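Local structure of N-acetylneuraminic acid outer membrane channel protein NanC (Escherichia coli, 2WJR) at residues Ile184-Asp190 with Ser202-Ile208; Gln67-Gly73 with Tyr88-Asp94; Ser79-Tyr85 with Ala111-Gln115. The protein forms a monomeric outer membrane channel that lets the sialic acid N-acetylneuraminate enter the bacterium, with high conductance and weak anion selectivity. The protein carries 1 engineered substitution. The contacts are given in a common frame with arbitrary orientation. Numbering follows the deposited sequence.

Contact 1 (Ile184-Asp190 with Ser202-Ile208)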
# COMPACT_ATOMS: atom_id res chain seq x y z
N ILE A 184 0.49 10.12 11.93
CA ILE A 184 1.25 9.01 12.50
C ILE A 184 0.55 7.73 12.10
O ILE A 184 -0.63 7.73 11.80
CB ILE A 184 1.37 9.13 14.03
CG1 ILE A 184 0.01 9.12 14.70
CG2 ILE A 184 2.14 10.39 14.37
CD1 ILE A 184 0.08 9.03 16.21
N GLU A 185 1.31 6.64 12.10
CA GLU A 185 0.82 5.39 11.55
C GLU A 185 1.47 4.22 12.26
O GLU A 185 2.66 4.24 12.54
CB GLU A 185 1.11 5.35 10.04
CG GLU A 185 0.84 4.02 9.35
CD GLU A 185 1.10 4.06 7.86
OE1 GLU A 185 1.02 2.99 7.20
OE2 GLU A 185 1.37 5.15 7.34
N TYR A 186 0.66 3.22 12.56
CA TYR A 186 1.17 1.94 13.03
C TYR A 186 0.70 0.86 12.05
O TYR A 186 -0.48 0.80 11.69
CB TYR A 186 0.71 1.63 14.46
CG TYR A 186 0.92 0.17 14.79
CD1 TYR A 186 2.18 -0.30 15.16
CD2 TYR A 186 -0.11 -0.76 14.67
CE1 TYR A 186 2.41 -1.65 15.42
CE2 TYR A 186 0.10 -2.11 14.92
CZ TYR A 186 1.36 -2.54 15.30
OH TYR A 186 1.57 -3.88 15.54
N ASP A 187 1.63 0.02 11.61
CA ASP A 187 1.28 -1.14 10.80
C ASP A 187 1.78 -2.40 11.48
O ASP A 187 2.83 -2.40 12.13
CB ASP A 187 1.88 -1.07 9.39
CG ASP A 187 1.93 0.31 8.87
OD1 ASP A 187 0.86 0.87 8.56
OD2 ASP A 187 3.05 0.87 8.78
N TYR A 188 1.00 -3.46 11.33
CA TYR A 188 1.46 -4.80 11.62
C TYR A 188 1.52 -5.56 10.30
O TYR A 188 0.49 -5.77 9.62
CB TYR A 188 0.58 -5.50 12.64
CG TYR A 188 1.14 -6.88 12.95
CD1 TYR A 188 0.43 -8.03 12.61
CD2 TYR A 188 2.41 -7.01 13.50
CE1 TYR A 188 0.96 -9.29 12.87
CE2 TYR A 188 2.95 -8.26 13.75
CZ TYR A 188 2.22 -9.40 13.43
OH TYR A 188 2.76 -10.64 13.66
N LEU A 189 2.73 -5.96 9.92
CA LEU A 189 2.95 -6.57 8.61
C LEU A 189 3.15 -8.10 8.68
O LEU A 189 3.84 -8.68 7.85
CB LEU A 189 4.11 -5.88 7.94
CG LEU A 189 3.95 -4.36 7.84
CD1 LEU A 189 5.18 -3.77 7.16
CD2 LEU A 189 2.67 -3.96 7.07
N ASP A 190 2.50 -8.73 9.66
CA ASP A 190 2.53 -10.18 9.84
C ASP A 190 3.97 -10.55 10.25
O ASP A 190 4.79 -9.69 10.55
CB ASP A 190 2.10 -10.86 8.52
CG ASP A 190 1.50 -12.25 8.72
OD1 ASP A 190 2.16 -13.12 9.36
OD2 ASP A 190 0.40 -12.49 8.17
N SER A 202 8.27 -10.99 13.74
CA SER A 202 7.16 -10.05 13.90
C SER A 202 7.56 -8.67 13.33
O SER A 202 8.61 -8.12 13.68
CB SER A 202 6.80 -9.93 15.38
OG SER A 202 5.55 -9.29 15.55
N GLU A 203 6.73 -8.12 12.44
CA GLU A 203 7.08 -6.89 11.75
C GLU A 203 6.11 -5.79 12.12
O GLU A 203 5.10 -5.56 11.42
CB GLU A 203 7.12 -7.13 10.23
CG GLU A 203 7.67 -5.97 9.40
CD GLU A 203 9.18 -5.90 9.41
OE1 GLU A 203 9.77 -5.64 8.35
OE2 GLU A 203 9.78 -6.11 10.47
N ASN A 204 6.38 -5.15 13.25
CA ASN A 204 5.73 -3.89 13.60
C ASN A 204 6.37 -2.76 12.79
O ASN A 204 7.56 -2.78 12.51
CB ASN A 204 5.89 -3.59 15.09
CG ASN A 204 5.28 -4.66 15.95
OD1 ASN A 204 4.09 -4.95 15.85
ND2 ASN A 204 6.10 -5.26 16.82
N SER A 205 5.55 -1.80 12.38
CA SER A 205 6.01 -0.72 11.55
C SER A 205 5.44 0.54 12.18
O SER A 205 4.25 0.62 12.49
CB SER A 205 5.53 -0.90 10.10
OG SER A 205 5.76 0.26 9.30
N TYR A 206 6.33 1.49 12.43
CA TYR A 206 5.99 2.76 13.05
C TYR A 206 6.38 3.86 12.10
O TYR A 206 7.52 3.96 11.69
CB TYR A 206 6.74 2.94 14.37
CG TYR A 206 6.55 1.77 15.27
CD1 TYR A 206 7.40 0.67 15.20
CD2 TYR A 206 5.51 1.74 16.19
CE1 TYR A 206 7.22 -0.41 16.02
CE2 TYR A 206 5.32 0.64 17.03
CZ TYR A 206 6.17 -0.42 16.94
OH TYR A 206 5.97 -1.49 17.77
N ARG A 207 5.41 4.70 11.77
CA ARG A 207 5.60 5.66 10.71
C ARG A 207 5.09 7.02 11.09
O ARG A 207 4.11 7.16 11.81
CB ARG A 207 4.85 5.20 9.46
CG ARG A 207 5.53 4.13 8.70
CD ARG A 207 4.57 3.43 7.74
NE ARG A 207 5.22 2.31 7.05
CZ ARG A 207 4.62 1.55 6.13
NH1 ARG A 207 3.35 1.75 5.80
NH2 ARG A 207 5.29 0.56 5.55
N ILE A 208 5.77 8.03 10.57
CA ILE A 208 5.34 9.41 10.71
C ILE A 208 5.50 10.09 9.37
O ILE A 208 6.47 9.84 8.64
CB ILE A 208 6.14 10.15 11.80
CG1 ILE A 208 5.57 11.56 12.01
CG2 ILE A 208 7.61 10.19 11.42
CD1 ILE A 208 5.53 12.00 13.49

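Contact 2 (Gln67-Gly73 with Tyr88-Asp94)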
# COMPACT_ATOMS: atom_id res chain seq x y z
N GLN A 67 -22.28 8.81 -4.32
CA GLN A 67 -21.64 8.08 -3.22
C GLN A 67 -20.71 6.94 -3.68
O GLN A 67 -19.76 6.62 -2.98
CB GLN A 67 -22.71 7.48 -2.31
CG GLN A 67 -23.40 8.47 -1.38
CD GLN A 67 -24.54 7.82 -0.62
OE1 GLN A 67 -25.64 7.68 -1.16
NE2 GLN A 67 -24.31 7.46 0.64
N TRP A 68 -21.00 6.34 -4.83
CA TRP A 68 -20.31 5.13 -5.33
C TRP A 68 -19.39 5.41 -6.51
O TRP A 68 -19.81 6.04 -7.49
CB TRP A 68 -21.33 4.06 -5.73
CG TRP A 68 -22.01 3.45 -4.58
CD1 TRP A 68 -23.18 3.87 -3.99
CD2 TRP A 68 -21.57 2.31 -3.84
NE1 TRP A 68 -23.49 3.05 -2.92
CE2 TRP A 68 -22.52 2.08 -2.81
CE3 TRP A 68 -20.46 1.46 -3.94
CZ2 TRP A 68 -22.39 1.05 -1.89
CZ3 TRP A 68 -20.35 0.43 -3.04
CH2 TRP A 68 -21.30 0.23 -2.02
N THR A 69 -18.15 4.91 -6.42
CA THR A 69 -17.16 5.03 -7.49
C THR A 69 -16.46 3.67 -7.72
O THR A 69 -16.14 2.98 -6.77
CB THR A 69 -16.07 6.08 -7.13
OG1 THR A 69 -16.69 7.34 -6.85
CG2 THR A 69 -15.06 6.30 -8.31
N VAL A 70 -16.27 3.31 -8.98
CA VAL A 70 -15.50 2.12 -9.37
C VAL A 70 -14.25 2.64 -10.07
O VAL A 70 -14.36 3.46 -11.02
CB VAL A 70 -16.29 1.18 -10.32
CG1 VAL A 70 -15.44 -0.05 -10.77
CG2 VAL A 70 -17.56 0.69 -9.64
N ARG A 71 -13.09 2.16 -9.62
CA ARG A 71 -11.80 2.56 -10.19
C ARG A 71 -11.00 1.37 -10.75
O ARG A 71 -10.26 0.71 -10.01
CB ARG A 71 -10.94 3.26 -9.14
CG ARG A 71 -11.43 4.63 -8.73
CD ARG A 71 -10.64 5.15 -7.54
NE ARG A 71 -11.15 6.42 -7.04
CZ ARG A 71 -10.76 7.63 -7.45
NH1 ARG A 71 -11.30 8.70 -6.87
NH2 ARG A 71 -9.84 7.79 -8.41
N PRO A 72 -11.13 1.13 -12.06
CA PRO A 72 -10.16 0.26 -12.73
C PRO A 72 -8.83 0.96 -12.75
O PRO A 72 -8.77 2.18 -12.90
CB PRO A 72 -10.74 0.11 -14.14
CG PRO A 72 -11.58 1.30 -14.33
CD PRO A 72 -12.16 1.60 -13.00
N GLY A 73 -7.77 0.21 -12.50
CA GLY A 73 -6.47 0.82 -12.33
C GLY A 73 -5.35 -0.17 -12.50
O GLY A 73 -5.58 -1.37 -12.74
N TYR A 88 -5.97 -3.72 -11.29
CA TYR A 88 -6.89 -3.83 -10.18
C TYR A 88 -8.25 -3.21 -10.45
O TYR A 88 -8.42 -2.46 -11.43
CB TYR A 88 -6.30 -3.22 -8.91
CG TYR A 88 -6.03 -1.71 -8.88
CD1 TYR A 88 -4.73 -1.22 -8.83
CD2 TYR A 88 -7.08 -0.78 -8.83
CE1 TYR A 88 -4.47 0.15 -8.73
CE2 TYR A 88 -6.83 0.56 -8.70
CZ TYR A 88 -5.54 1.02 -8.68
OH TYR A 88 -5.32 2.37 -8.58
N VAL A 89 -9.21 -3.53 -9.58
CA VAL A 89 -10.44 -2.76 -9.50
C VAL A 89 -10.71 -2.40 -8.06
O VAL A 89 -10.71 -3.28 -7.17
CB VAL A 89 -11.65 -3.50 -10.09
CG1 VAL A 89 -12.94 -2.61 -9.96
CG2 VAL A 89 -11.38 -3.87 -11.54
N LYS A 90 -10.98 -1.12 -7.82
CA LYS A 90 -11.32 -0.62 -6.50
C LYS A 90 -12.77 -0.13 -6.51
O LYS A 90 -13.17 0.60 -7.41
CB LYS A 90 -10.39 0.51 -6.06
CG LYS A 90 -10.65 0.97 -4.61
CD LYS A 90 -9.66 2.02 -4.14
CE LYS A 90 -10.00 2.46 -2.74
NZ LYS A 90 -8.94 3.36 -2.20
N LEU A 91 -13.52 -0.54 -5.50
CA LEU A 91 -14.87 -0.03 -5.29
C LEU A 91 -14.87 0.85 -4.05
O LEU A 91 -14.40 0.43 -3.01
CB LEU A 91 -15.83 -1.20 -5.14
CG LEU A 91 -17.29 -0.89 -4.85
CD1 LEU A 91 -17.94 -0.25 -6.10
CD2 LEU A 91 -17.95 -2.23 -4.48
N SER A 92 -15.45 2.05 -4.16
CA SER A 92 -15.44 3.03 -3.12
C SER A 92 -16.87 3.50 -2.82
O SER A 92 -17.65 3.74 -3.73
CB SER A 92 -14.59 4.19 -3.58
OG SER A 92 -14.58 5.21 -2.64
N TRP A 93 -17.20 3.59 -1.54
CA TRP A 93 -18.51 4.08 -1.11
C TRP A 93 -18.38 5.16 -0.04
O TRP A 93 -17.92 4.89 1.05
CB TRP A 93 -19.32 2.91 -0.58
CG TRP A 93 -20.67 3.26 -0.09
CD1 TRP A 93 -21.53 4.20 -0.61
CD2 TRP A 93 -21.36 2.65 1.00
NE1 TRP A 93 -22.71 4.21 0.10
CE2 TRP A 93 -22.62 3.28 1.10
CE3 TRP A 93 -21.03 1.64 1.92
CZ2 TRP A 93 -23.55 2.93 2.08
CZ3 TRP A 93 -21.96 1.30 2.88
CH2 TRP A 93 -23.21 1.94 2.95
N ASP A 94 -18.78 6.39 -0.36
CA ASP A 94 -18.92 7.42 0.67
C ASP A 94 -20.24 7.24 1.37
O ASP A 94 -21.25 7.84 0.98
CB ASP A 94 -18.84 8.84 0.06
CG ASP A 94 -17.46 9.18 -0.47
OD1 ASP A 94 -16.45 8.85 0.18
OD2 ASP A 94 -17.40 9.78 -1.55
O HOH W 1 -17.08 6.92 -3.71
O HOH W 2 -12.95 6.95 -4.83

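Contact 3 (Ser79-Tyr85 with Ala111-Gln115). With PO4 (phosphate ion), chain D.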
# COMPACT_ATOMS: atom_id res chain seq x y z
N SER A 79 11.66 -2.40 -9.52
CA SER A 79 12.74 -2.69 -8.57
C SER A 79 13.97 -3.19 -9.35
O SER A 79 13.93 -3.30 -10.56
CB SER A 79 12.31 -3.74 -7.56
OG SER A 79 12.09 -5.01 -8.18
N SER A 80 15.04 -3.50 -8.63
CA SER A 80 16.26 -4.05 -9.25
C SER A 80 16.02 -5.44 -9.86
O SER A 80 16.70 -5.82 -10.81
CB SER A 80 17.39 -4.11 -8.23
OG SER A 80 17.10 -5.08 -7.24
N ASN A 81 15.04 -6.19 -9.35
CA ASN A 81 14.64 -7.45 -9.98
C ASN A 81 13.91 -7.24 -11.29
O ASN A 81 13.91 -8.12 -12.14
CB ASN A 81 13.76 -8.30 -9.04
CG ASN A 81 14.51 -8.82 -7.84
OD1 ASN A 81 15.67 -9.18 -7.94
ND2 ASN A 81 13.85 -8.87 -6.70
N GLY A 82 13.26 -6.09 -11.46
CA GLY A 82 12.49 -5.80 -12.68
C GLY A 82 11.12 -5.16 -12.44
O GLY A 82 10.91 -4.46 -11.44
N THR A 83 10.18 -5.42 -13.35
CA THR A 83 8.88 -4.73 -13.33
C THR A 83 7.76 -5.70 -12.94
O THR A 83 7.74 -6.85 -13.37
CB THR A 83 8.56 -4.08 -14.69
OG1 THR A 83 9.62 -3.17 -15.05
CG2 THR A 83 7.22 -3.33 -14.64
N ARG A 84 6.86 -5.21 -12.11
CA ARG A 84 5.71 -5.98 -11.66
C ARG A 84 4.45 -5.17 -11.97
O ARG A 84 4.37 -4.02 -11.60
CB ARG A 84 5.82 -6.22 -10.17
CG ARG A 84 4.70 -7.04 -9.56
CD ARG A 84 4.76 -6.89 -8.05
NE ARG A 84 4.06 -5.67 -7.63
CZ ARG A 84 4.16 -5.10 -6.42
NH1 ARG A 84 3.44 -4.01 -6.15
NH2 ARG A 84 4.96 -5.59 -5.49
N TYR A 85 3.49 -5.80 -12.64
CA TYR A 85 2.28 -5.12 -13.10
C TYR A 85 1.09 -5.57 -12.26
O TYR A 85 0.86 -6.78 -12.12
CB TYR A 85 2.03 -5.46 -14.56
CG TYR A 85 3.10 -4.96 -15.50
CD1 TYR A 85 3.20 -3.59 -15.82
CD2 TYR A 85 4.01 -5.83 -16.08
CE1 TYR A 85 4.15 -3.13 -16.69
CE2 TYR A 85 5.00 -5.37 -16.96
CZ TYR A 85 5.05 -4.01 -17.26
OH TYR A 85 6.01 -3.54 -18.12
N ALA A 111 6.99 -9.52 -14.31
CA ALA A 111 7.49 -9.61 -15.68
C ALA A 111 8.85 -10.32 -15.73
O ALA A 111 9.49 -10.37 -16.77
CB ALA A 111 7.61 -8.22 -16.30
N TYR A 112 9.27 -10.87 -14.60
CA TYR A 112 10.54 -11.57 -14.50
C TYR A 112 10.33 -12.86 -13.72
O TYR A 112 9.47 -12.93 -12.84
CB TYR A 112 11.59 -10.70 -13.82
CG TYR A 112 11.17 -10.14 -12.48
CD1 TYR A 112 10.36 -9.01 -12.38
CD2 TYR A 112 11.61 -10.74 -11.30
CE1 TYR A 112 9.99 -8.50 -11.13
CE2 TYR A 112 11.24 -10.24 -10.06
CZ TYR A 112 10.44 -9.12 -9.98
OH TYR A 112 10.11 -8.65 -8.75
N ARG A 113 11.13 -13.86 -14.05
CA ARG A 113 11.01 -15.19 -13.44
C ARG A 113 12.02 -15.38 -12.31
O ARG A 113 13.10 -14.80 -12.32
CB ARG A 113 11.14 -16.27 -14.50
CG ARG A 113 10.05 -16.17 -15.54
CD ARG A 113 10.28 -17.06 -16.73
NE ARG A 113 10.01 -18.47 -16.44
CZ ARG A 113 10.86 -19.48 -16.66
NH1 ARG A 113 12.06 -19.27 -17.18
NH2 ARG A 113 10.49 -20.72 -16.37
N GLN A 114 11.63 -16.13 -11.29
CA GLN A 114 12.44 -16.29 -10.10
C GLN A 114 12.37 -17.74 -9.66
O GLN A 114 11.36 -18.42 -9.86
CB GLN A 114 11.97 -15.41 -8.93
CG GLN A 114 12.22 -13.92 -9.10
CD GLN A 114 11.50 -13.08 -8.07
OE1 GLN A 114 10.26 -13.11 -7.99
NE2 GLN A 114 12.25 -12.34 -7.30
N GLN A 115 13.44 -18.17 -9.00
CA GLN A 115 13.49 -19.52 -8.47
C GLN A 115 12.41 -19.74 -7.40
O GLN A 115 12.33 -19.02 -6.39
CB GLN A 115 14.87 -19.84 -7.89
CG GLN A 115 14.97 -21.32 -7.50
CD GLN A 115 16.23 -21.69 -6.75
OE1 GLN A 115 16.80 -22.76 -6.98
NE2 GLN A 115 16.65 -20.85 -5.80
P PO4 D . 5.79 -19.03 -15.87
O1 PO4 D . 5.47 -19.95 -17.02
O2 PO4 D . 5.18 -17.68 -16.20
O3 PO4 D . 5.17 -19.56 -14.59
O4 PO4 D . 7.29 -18.93 -15.71

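Contact 1 (Ile184-Asp190 with Ser202-Ile208)
Main-chain hydrogen bonds zip these antiparallel strands together. Glu185 and Arg207 bond both ways (N to O, 2.9 Å each), as do Asp187 and Ser205 (2.8 Å each); past the last paired residues, Leu189 N still bonds Glu203 O (2.8 Å), but Glu203 N turns to Asp190 O (3.1 Å), one residue out of step. Charges gather on the face bearing Glu185, Asp187, Ser205 and Arg207. Arg207 NH1 donates to Glu185 OE1 (3.0 Å) in a salt bridge. Its second, from NH1 to Asp187 OD2 (3.1 Å), is of charge alone, because that oxygen sits over the guanidinium face; OD2 also accepts from Ser205 OG (2.8 Å), while Arg207 NH2 pairs with Glu16. On the opposite face, Tyr186 OH donates to Asn204 OD1 (2.8 Å), the Tyr186 and Tyr206 rings meet obliquely, and Ile184 CG2 touches Ile208 CD1 (3.9 Å). A salt-bridge network on one face and mainly aromatic and aliphatic side chains on the other are characteristic of a transmembrane porin β-barrel wall.

Contact 2 (Gln67-Gly73 with Tyr88-Asp94)
Four two-way exchanges of backbone hydrogen bonds could be expected in this register, and three are complete: Thr69 with Ser92, Arg71 with Lys90, and Gly73 with Tyr88. The shortest bond is Arg71 N to Lys90 O at 2.7 Å. At the periplasmic end Asp94 N reaches Gln67 O (2.8 Å), and there the Gln67 side chain takes over, its NE2 donating to Asp94 O (3.1 Å). On the face of Thr69, Arg71 and Ser92, water 1 donates to Gln67 O (2.8 Å) and also meets Thr69 OG1 and Ser92 OG, while water 2 accepts from Arg71 NE (2.9 Å). The far end of Arg71 and the hydroxyl of Tyr88 both bond Asn59 on strand 53-63, and Lys90 makes a cation-pi contact with Tyr132.

Gly73 leaves room for Tyr88, whose p rotamer lays its ring over Gly73 CA in a CH-pi contact (3.8 Å to the ring centroid). The other face is apolar: Val70 CG1 meets Val89 CG1 and Val70 CG2 meets Leu91 CD1, both at 3.7 Å. The six-membered ring of Trp68 and the five-membered ring of Trp93 form an offset stack, centroids 4.0 Å apart and planes at 9°. Paired tryptophans near the periplasmic end of a transmembrane β-hairpin fit the aromatic girdle familiar from porin barrels.

Contact 3 (Ser79-Tyr85 with Ala111-Gln115)
Tyr112 does most of the work here. Its chi1 in the p well brings one face of the ring over Asn81 O and Gly82 N, so the phenol lies on the peptide between these residues; its CE2 comes 3.3 Å from Asn81 CB, and its CD1 3.5 Å from Thr83 O. Gly82 suits this position, because a CB there would run into Tyr112 CD1 and, at its backbone angles, into the preceding carbonyl oxygen. Asn81, in the m rotamer, brings its amide near that of Gln114, but Asn81 ND2 and Gln114 NE2 remain 3.9 Å apart; Gln114 OE1 instead bonds Lys110. Tyr85, also m, swings its ring back so that CE2 touches Ala111 CB (3.9 Å). One hydrogen bond joins the backbones, Ala111 N to Thr83 O (2.9 Å). Arg113 lies out of reach of residues 79-85; its NE donates to phosphate O4 (2.9 Å); the ion, probably from the crystallisation liquor, also bonds Arg123. Ser79 and Gly82 exchange backbone bonds around Ser80 and Asn81, making the tight extracellular turn between strands 68-79 and 82-94. Residues 111-115 carry on from strand 99-110, past this turn, into the small hairpin of strands 114-115 and 121-122.

How the contacts relate
All three contacts reach the antiparallel sheet that curls into the barrel; contact 3 also includes strand 114-115, part of a separate hairpin in an extracellular loop. Contacts 2 and 3 share strand 82-94 but sit at its two ends, periplasmic and extracellular, with centres about 28 Å apart; their segments alternate along the chain in the order 67-73, 79-85, 88-94, 111-115. Contact 1 comes later, joining strand 180-188 to 198-212. It lies on the opposite side of the chain's centre from contact 2 and about 26 Å, centre to centre, from both others. Contacts 1 and 2 sample opposite parts of the wall around the channel, and contact 3 the loops at its outer mouth.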